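Local coordinates for protein imidazolonepropionase (PDB 2Q09) that hydrolyses the ring carbon-nitrogen bond of imidazolone-5-propanoate to give N-formimidoyl-L-glutamate, the third step of histidine degradation, at residues A[187-199]-A[220-232]. Residues are numbered along the deposited sequence; the frame is centred on the assembly and turned at random.
Sequences PDSWVETICQEII and FSLAQTEQVYLAA
The rings of W190 and F220 meet rim to rim: CZ of F220 and CD1 of W190 are 3.5 Å apart, each at the edge and near the plane of the other ring; the planes are 38° apart and neither ring lies over the other's face. One face of the indole carries CG1 of I194, offset toward the rim, while CG2 of V191 approaches F220 obliquely. The F220 side chain is about 9 Å from the bound inhibitor, near the pocket but outside it. V191 straddles the next turn, its CG2 against CB of Q224 and its CG1 3.8 Å from CB of Q227. Farther along, CB of C195 and CD1 of I199 both rest on the methyl of A231, each at 3.8 Å. The two segments run nearly parallel, axes 7° apart and 9.0 Å at closest approach, on successive outer helices of the amidohydrolase TIM barrel; V228 and I194 reach inward to its strands.

With CG anti to the carbonyl carbon and the chain extended beyond, the Q224 amide reaches both S221 and D188. NE2 donates to OD2 of D188 (3.1 Å, 167°); OD2 lies close to the amide plane, whereas NE2 comes from well above the carboxylate plane. OE1 accepts from S221 N on a lone pair, and S221 OG accepts from Q224 N, completing a capping box. A leucine in its place would probably leave D188 and S221 N without these mates and weaken the N-cap. One amide thus couples the capped start of helix 222-232 to the first turn of helix 187-199, bordering an apolar seam.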
loop_
_atom_site.group_PDB
_atom_site.type_symbol
_atom_site.label_atom_id
_atom_site.label_comp_id
_atom_site.label_asym_id
_atom_site.label_seq_id
_atom_site.Cartn_x
_atom_site.Cartn_y
_atom_site.Cartn_z
ATOM N N PRO A 187 0.832 9.475 -27.473
ATOM C CA PRO A 187 0.361 8.975 -26.177
ATOM C C PRO A 187 -0.741 7.926 -26.284
ATOM O O PRO A 187 -0.763 6.949 -25.531
ATOM C CB PRO A 187 -0.138 10.241 -25.488
ATOM C CG PRO A 187 0.757 11.299 -26.041
ATOM C CD PRO A 187 0.792 10.949 -27.500
ATOM N N ASP A 188 -1.656 8.143 -27.223
ATOM C CA ASP A 188 -2.774 7.231 -27.431
ATOM C C ASP A 188 -2.331 5.875 -27.944
ATOM O O ASP A 188 -2.997 4.867 -27.726
ATOM C CB ASP A 188 -3.773 7.854 -28.404
ATOM C CG ASP A 188 -4.531 9.004 -27.785
ATOM O OD1 ASP A 188 -4.548 10.104 -28.372
ATOM O OD2 ASP A 188 -5.114 8.805 -26.701
ATOM N N SER A 189 -1.193 5.853 -28.626
ATOM C CA SER A 189 -0.657 4.615 -29.155
ATOM C C SER A 189 -0.171 3.779 -27.975
ATOM O O SER A 189 -0.293 2.552 -27.975
ATOM C CB SER A 189 0.494 4.914 -30.117
ATOM O OG SER A 189 0.758 3.800 -30.949
ATOM N N TRP A 190 0.368 4.457 -26.966
ATOM C CA TRP A 190 0.864 3.785 -25.770
ATOM C C TRP A 190 -0.335 3.215 -25.014
ATOM O O TRP A 190 -0.285 2.107 -24.491
ATOM C CB TRP A 190 1.640 4.777 -24.891
ATOM C CG TRP A 190 2.040 4.232 -23.549
ATOM C CD1 TRP A 190 1.783 4.794 -22.330
ATOM C CD2 TRP A 190 2.754 3.014 -23.290
ATOM N NE1 TRP A 190 2.289 4.000 -21.325
ATOM C CE2 TRP A 190 2.889 2.903 -21.886
ATOM C CE3 TRP A 190 3.292 2.005 -24.107
ATOM C CZ2 TRP A 190 3.541 1.825 -21.278
ATOM C CZ3 TRP A 190 3.943 0.928 -23.499
ATOM C CH2 TRP A 190 4.060 0.850 -22.097
ATOM N N VAL A 191 -1.420 3.976 -24.959
ATOM C CA VAL A 191 -2.621 3.514 -24.281
ATOM C C VAL A 191 -3.144 2.247 -24.965
ATOM O O VAL A 191 -3.557 1.302 -24.293
ATOM C CB VAL A 191 -3.721 4.603 -24.274
ATOM C CG1 VAL A 191 -5.003 4.045 -23.668
ATOM C CG2 VAL A 191 -3.246 5.807 -23.470
ATOM N N GLU A 192 -3.116 2.219 -26.296
ATOM C CA GLU A 192 -3.577 1.033 -27.016
ATOM C C GLU A 192 -2.733 -0.187 -26.659
ATOM O O GLU A 192 -3.248 -1.290 -26.500
ATOM C CB GLU A 192 -3.519 1.251 -28.529
ATOM C CG GLU A 192 -4.813 1.777 -29.138
ATOM C CD GLU A 192 -4.790 1.773 -30.657
ATOM O OE1 GLU A 192 -5.832 2.081 -31.268
ATOM O OE2 GLU A 192 -3.727 1.466 -31.239
ATOM N N THR A 193 -1.427 0.020 -26.542
ATOM C CA THR A 193 -0.505 -1.057 -26.202
ATOM C C THR A 193 -0.840 -1.670 -24.846
ATOM O O THR A 193 -0.856 -2.892 -24.689
ATOM C CB THR A 193 0.942 -0.543 -26.163
ATOM O OG1 THR A 193 1.336 -0.130 -27.475
ATOM C CG2 THR A 193 1.884 -1.639 -25.665
ATOM N N ILE A 194 -1.098 -0.808 -23.866
ATOM C CA ILE A 194 -1.441 -1.244 -22.517
ATOM C C ILE A 194 -2.720 -2.070 -22.542
ATOM O O ILE A 194 -2.792 -3.151 -21.959
ATOM C CB ILE A 194 -1.674 -0.024 -21.575
ATOM C CG1 ILE A 194 -0.390 0.800 -21.450
ATOM C CG2 ILE A 194 -2.122 -0.497 -20.203
ATOM C CD1 ILE A 194 -0.555 2.070 -20.627
ATOM N N CYS A 195 -3.730 -1.541 -23.220
ATOM C CA CYS A 195 -5.024 -2.201 -23.304
ATOM C C CYS A 195 -5.049 -3.479 -24.143
ATOM O O CYS A 195 -5.668 -4.470 -23.760
ATOM C CB CYS A 195 -6.067 -1.220 -23.856
ATOM S SG CYS A 195 -6.331 0.250 -22.839
ATOM N N GLN A 196 -4.363 -3.470 -25.280
ATOM C CA GLN A 196 -4.392 -4.632 -26.160
ATOM C C GLN A 196 -3.268 -5.639 -26.003
ATOM O O GLN A 196 -3.366 -6.763 -26.505
ATOM C CB GLN A 196 -4.433 -4.161 -27.615
ATOM C CG GLN A 196 -5.711 -3.456 -28.006
ATOM C CD GLN A 196 -5.589 -2.740 -29.329
ATOM O OE1 GLN A 196 -4.994 -3.253 -30.273
ATOM N NE2 GLN A 196 -6.163 -1.550 -29.411
ATOM N N GLU A 197 -2.207 -5.263 -25.303
ATOM C CA GLU A 197 -1.081 -6.170 -25.160
ATOM C C GLU A 197 -0.606 -6.409 -23.735
ATOM O O GLU A 197 -0.558 -7.548 -23.274
ATOM C CB GLU A 197 0.077 -5.652 -26.016
ATOM C CG GLU A 197 -0.258 -5.619 -27.503
ATOM C CD GLU A 197 0.731 -4.818 -28.330
ATOM O OE1 GLU A 197 1.912 -4.723 -27.941
ATOM O OE2 GLU A 197 0.323 -4.294 -29.386
ATOM N N ILE A 198 -0.256 -5.338 -23.030
ATOM C CA ILE A 198 0.251 -5.487 -21.675
ATOM C C ILE A 198 -0.742 -6.076 -20.670
ATOM O O ILE A 198 -0.429 -7.057 -19.990
ATOM C CB ILE A 198 0.809 -4.152 -21.162
ATOM C CG1 ILE A 198 1.794 -3.597 -22.207
ATOM C CG2 ILE A 198 1.534 -4.367 -19.830
ATOM C CD1 ILE A 198 2.649 -2.416 -21.742
ATOM N N ILE A 199 -1.929 -5.494 -20.567
ATOM C CA ILE A 199 -2.915 -6.029 -19.634
ATOM C C ILE A 199 -3.222 -7.496 -19.978
ATOM O O ILE A 199 -3.218 -8.360 -19.102
ATOM C CB ILE A 199 -4.199 -5.153 -19.622
ATOM C CG1 ILE A 199 -3.915 -3.862 -18.842
ATOM C CG2 ILE A 199 -5.360 -5.910 -19.007
ATOM C CD1 ILE A 199 -5.114 -2.903 -18.714
ATOM N N PHE A 220 -1.957 10.989 -17.518
ATOM C CA PHE A 220 -2.905 10.513 -18.515
ATOM C C PHE A 220 -4.250 11.191 -18.305
ATOM O O PHE A 220 -4.677 11.402 -17.174
ATOM C CB PHE A 220 -3.041 8.989 -18.428
ATOM C CG PHE A 220 -1.836 8.257 -18.933
ATOM C CD1 PHE A 220 -1.746 7.881 -20.269
ATOM C CD2 PHE A 220 -0.759 8.008 -18.090
ATOM C CE1 PHE A 220 -0.591 7.277 -20.761
ATOM C CE2 PHE A 220 0.399 7.405 -18.575
ATOM C CZ PHE A 220 0.481 7.040 -19.912
ATOM N N SER A 221 -4.901 11.553 -19.403
ATOM C CA SER A 221 -6.195 12.223 -19.338
ATOM C C SER A 221 -7.280 11.297 -18.814
ATOM O O SER A 221 -7.072 10.094 -18.654
ATOM C CB SER A 221 -6.605 12.737 -20.718
ATOM O OG SER A 221 -6.987 11.664 -21.562
ATOM N N LEU A 222 -8.443 11.877 -18.547
ATOM C CA LEU A 222 -9.587 11.133 -18.049
ATOM C C LEU A 222 -10.024 10.124 -19.115
ATOM O O LEU A 222 -10.371 8.987 -18.806
ATOM C CB LEU A 222 -10.721 12.111 -17.731
ATOM C CG LEU A 222 -11.944 11.626 -16.955
ATOM C CD1 LEU A 222 -11.546 11.264 -15.525
ATOM C CD2 LEU A 222 -12.991 12.728 -16.950
ATOM N N ALA A 223 -9.992 10.544 -20.373
ATOM C CA ALA A 223 -10.386 9.677 -21.481
ATOM C C ALA A 223 -9.432 8.493 -21.617
ATOM O O ALA A 223 -9.869 7.357 -21.769
ATOM C CB ALA A 223 -10.428 10.476 -22.783
ATOM N N GLN A 224 -8.134 8.761 -21.559
ATOM C CA GLN A 224 -7.143 7.700 -21.674
ATOM C C GLN A 224 -7.216 6.783 -20.462
ATOM O O GLN A 224 -6.950 5.587 -20.562
ATOM C CB GLN A 224 -5.750 8.306 -21.797
ATOM C CG GLN A 224 -5.613 9.218 -23.002
ATOM C CD GLN A 224 -4.275 9.914 -23.054
ATOM O OE1 GLN A 224 -3.827 10.491 -22.065
ATOM N NE2 GLN A 224 -3.633 9.874 -24.214
ATOM N N THR A 225 -7.575 7.349 -19.317
ATOM C CA THR A 225 -7.697 6.572 -18.090
ATOM C C THR A 225 -8.875 5.616 -18.227
ATOM O O THR A 225 -8.809 4.467 -17.802
ATOM C CB THR A 225 -7.929 7.492 -16.862
ATOM O OG1 THR A 225 -6.792 8.349 -16.676
ATOM C CG2 THR A 225 -8.139 6.660 -15.606
ATOM N N GLU A 226 -9.952 6.094 -18.840
ATOM C CA GLU A 226 -11.133 5.269 -19.026
ATOM C C GLU A 226 -10.848 4.072 -19.921
ATOM O O GLU A 226 -11.370 2.986 -19.691
ATOM C CB GLU A 226 -12.257 6.099 -19.630
ATOM C CG GLU A 226 -13.445 5.280 -20.071
ATOM C CD GLU A 226 -14.572 6.146 -20.574
ATOM O OE1 GLU A 226 -14.311 7.025 -21.422
ATOM O OE2 GLU A 226 -15.716 5.945 -20.127
ATOM N N GLN A 227 -10.022 4.277 -20.942
ATOM C CA GLN A 227 -9.667 3.202 -21.859
ATOM C C GLN A 227 -8.988 2.070 -21.097
ATOM O O GLN A 227 -9.257 0.895 -21.335
ATOM C CB GLN A 227 -8.735 3.732 -22.953
ATOM C CG GLN A 227 -9.432 4.593 -23.995
ATOM C CD GLN A 227 -10.583 3.869 -24.659
ATOM O OE1 GLN A 227 -11.745 4.107 -24.343
ATOM N NE2 GLN A 227 -10.263 2.962 -25.570
ATOM N N VAL A 228 -8.104 2.427 -20.173
ATOM C CA VAL A 228 -7.404 1.431 -19.376
ATOM C C VAL A 228 -8.355 0.632 -18.492
ATOM O O VAL A 228 -8.342 -0.595 -18.532
ATOM C CB VAL A 228 -6.323 2.085 -18.495
ATOM C CG1 VAL A 228 -5.820 1.086 -17.459
ATOM C CG2 VAL A 228 -5.167 2.559 -19.363
ATOM N N TYR A 229 -9.172 1.317 -17.696
ATOM C CA TYR A 229 -10.117 0.630 -16.815
ATOM C C TYR A 229 -11.019 -0.326 -17.589
ATOM O O TYR A 229 -11.418 -1.372 -17.073
ATOM C CB TYR A 229 -10.979 1.639 -16.044
ATOM C CG TYR A 229 -10.213 2.453 -15.020
ATOM C CD1 TYR A 229 -8.927 2.089 -14.632
ATOM C CD2 TYR A 229 -10.786 3.578 -14.427
ATOM C CE1 TYR A 229 -8.228 2.825 -13.677
ATOM C CE2 TYR A 229 -10.094 4.319 -13.477
ATOM C CZ TYR A 229 -8.817 3.938 -13.106
ATOM O OH TYR A 229 -8.123 4.671 -12.168
ATOM N N LEU A 230 -11.341 0.039 -18.823
ATOM C CA LEU A 230 -12.189 -0.807 -19.659
ATOM C C LEU A 230 -11.498 -2.133 -19.946
ATOM O O LEU A 230 -12.112 -3.197 -19.875
ATOM C CB LEU A 230 -12.509 -0.100 -20.975
ATOM C CG LEU A 230 -13.588 0.977 -20.875
ATOM C CD1 LEU A 230 -13.708 1.706 -22.201
ATOM C CD2 LEU A 230 -14.913 0.331 -20.498
ATOM N N ALA A 231 -10.214 -2.057 -20.271
ATOM C CA ALA A 231 -9.428 -3.247 -20.561
ATOM C C ALA A 231 -9.295 -4.100 -19.301
ATOM O O ALA A 231 -9.488 -5.316 -19.336
ATOM C CB ALA A 231 -8.054 -2.843 -21.074
ATOM N N ALA A 232 -8.967 -3.453 -18.189
ATOM C CA ALA A 232 -8.821 -4.152 -16.919
ATOM C C ALA A 232 -10.113 -4.922 -16.687
ATOM O O ALA A 232 -10.102 -6.117 -16.390
ATOM C CB ALA A 232 -8.596 -3.153 -15.793
#